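3-polyprenyl-4-hydroxybenzoate decarboxylase and related decarboxylases (Pelotomaculum thermopropionicum, PDB 6H6X) is a prenylated-FMN-dependent decarboxylase of the UbiD family that probably removes carbon dioxide from aromatic acids and can run in reverse to carboxylate 2-furoic acid. Local coordinates at residues B[240-245]-B[276-281]. The protein carries 8 engineered substitutions. Residues are numbered along the deposited sequence; the frame is centred on the assembly and turned at random.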
# COMPACT_ATOMS: atom_id res chain seq x y z
N ILE B 240 -0.74 30.92 21.06
CA ILE B 240 -1.98 31.66 21.16
C ILE B 240 -2.91 30.99 22.17
O ILE B 240 -2.99 29.76 22.19
CB ILE B 240 -2.71 31.67 19.78
CG1 ILE B 240 -1.92 32.46 18.72
CG2 ILE B 240 -4.07 32.30 19.89
CD1 ILE B 240 -1.91 31.85 17.34
N VAL B 241 -3.64 31.79 22.97
CA VAL B 241 -4.67 31.32 23.88
C VAL B 241 -5.91 32.13 23.68
O VAL B 241 -5.85 33.35 23.62
CB VAL B 241 -4.25 31.41 25.37
CG1 VAL B 241 -5.44 31.31 26.32
CG2 VAL B 241 -3.20 30.36 25.69
N ILE B 242 -7.03 31.44 23.59
CA ILE B 242 -8.32 32.06 23.45
C ILE B 242 -9.09 31.60 24.65
O ILE B 242 -9.31 30.41 24.85
CB ILE B 242 -9.00 31.67 22.11
CG1 ILE B 242 -8.17 32.18 20.93
CG2 ILE B 242 -10.41 32.21 22.04
CD1 ILE B 242 -8.57 31.49 19.64
N GLU B 243 -9.52 32.57 25.45
CA GLU B 243 -10.30 32.36 26.68
C GLU B 243 -11.77 32.59 26.40
O GLU B 243 -12.12 33.47 25.63
CB GLU B 243 -9.82 33.33 27.75
CG GLU B 243 -8.31 33.32 28.00
CD GLU B 243 -7.84 34.27 29.08
OE1 GLU B 243 -8.71 34.91 29.74
OE2 GLU B 243 -6.59 34.38 29.29
N GLY B 244 -12.63 31.81 27.03
CA GLY B 244 -14.04 32.03 26.85
C GLY B 244 -14.92 31.13 27.66
O GLY B 244 -14.51 30.54 28.67
N LYS B 245 -16.15 31.01 27.20
CA LYS B 245 -17.11 30.17 27.91
C LYS B 245 -18.13 29.58 26.98
O LYS B 245 -18.50 30.19 25.98
CB LYS B 245 -17.76 30.99 29.02
CG LYS B 245 -18.47 32.24 28.55
CD LYS B 245 -18.66 33.26 29.68
CE LYS B 245 -18.96 34.66 29.14
NZ LYS B 245 -19.45 35.63 30.16
N THR B 276 -13.85 35.80 25.53
CA THR B 276 -13.67 36.93 26.42
C THR B 276 -12.25 37.50 26.43
O THR B 276 -12.03 38.57 26.97
CB THR B 276 -14.08 36.57 27.85
OG1 THR B 276 -13.29 35.47 28.32
CG2 THR B 276 -15.56 36.15 27.87
N ALA B 277 -11.30 36.82 25.78
CA ALA B 277 -9.96 37.34 25.63
C ALA B 277 -9.11 36.45 24.74
O ALA B 277 -9.38 35.27 24.59
CB ALA B 277 -9.28 37.47 27.00
N VAL B 278 -8.03 37.03 24.22
CA VAL B 278 -7.08 36.37 23.42
C VAL B 278 -5.74 36.85 23.88
O VAL B 278 -5.56 38.02 23.98
CB VAL B 278 -7.20 36.77 21.92
CG1 VAL B 278 -6.03 36.22 21.11
CG2 VAL B 278 -8.52 36.30 21.33
N THR B 279 -4.78 35.95 24.12
CA THR B 279 -3.39 36.35 24.41
C THR B 279 -2.49 35.57 23.52
O THR B 279 -2.78 34.43 23.12
CB THR B 279 -2.97 36.13 25.92
OG1 THR B 279 -2.71 34.75 26.19
CG2 THR B 279 -4.07 36.58 26.88
N HIS B 280 -1.36 36.16 23.19
CA HIS B 280 -0.44 35.51 22.31
C HIS B 280 0.95 35.99 22.48
O HIS B 280 1.18 37.05 23.03
CB HIS B 280 -0.90 35.59 20.83
CG HIS B 280 -1.00 36.97 20.27
ND1 HIS B 280 0.09 37.65 19.74
CD2 HIS B 280 -2.07 37.78 20.11
CE1 HIS B 280 -0.32 38.83 19.31
NE2 HIS B 280 -1.62 38.94 19.53
N ARG B 281 1.89 35.17 22.03
CA ARG B 281 3.23 35.63 21.80
C ARG B 281 3.27 36.80 20.80
O ARG B 281 2.42 36.93 19.85
CB ARG B 281 4.09 34.54 21.20
CG ARG B 281 4.50 33.45 22.15
CD ARG B 281 5.35 32.49 21.42
NE ARG B 281 5.68 31.35 22.23
CZ ARG B 281 6.91 31.01 22.65
NH1 ARG B 281 8.00 31.72 22.36
NH2 ARG B 281 7.07 29.92 23.40
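Val241 and Thr279 form an antiparallel hydrogen-bonded pair. Val241 N donates to Thr279 O at 2.8 Å, and Thr279 N returns a bond to Val241 O. Further along, Glu243 N donates to Ala277 O at 2.8 Å. The opposing strand then takes one extra residue. Thr276 N bonds Glu243 O at 2.9 Å, while Ala277 N reaches the same oxygen by a weak 3.5 Å bond. Thr276 and Ala277 thus share Glu243 in a classic beta bulge. The two strands, 240-246 and 264-280, are neighbours in the antiparallel sheet of the Rift-related, FMN-binding-type domain, away from the cofactor. Strand 184-190 pairs with the other edge of 240-246.

Apolar contacts occupy the face of Ile240, Ile242, Val278 and His280. Ile242 and Val278 stand next to each other, both pointing off the same face, with CG1 of Ile242 4.2 Å from CG2 of Val278. Leu113 of helix 113-116 covers both. Ile240 CG1 meets His280 CB at 3.9 Å.

On the other face, Glu243 stretches out straight past CG (chi2 -179°), across the neighbouring strand. Its OE1 lies 3.8 Å from Ala277 CB, and OE2 approaches Thr279 CG2. The Glu228 backbone N donates to OE2, and OE1 is hydrogen-bonded to Thr229 OG1; these two bonds hold the buried carboxylate. An alanine here would probably leave Glu228 N without its acceptor and open a gap beside Ala277. Thr276 OG1 also bonds Thr229 OG1, and Thr279 OG1 bonds Val102 O.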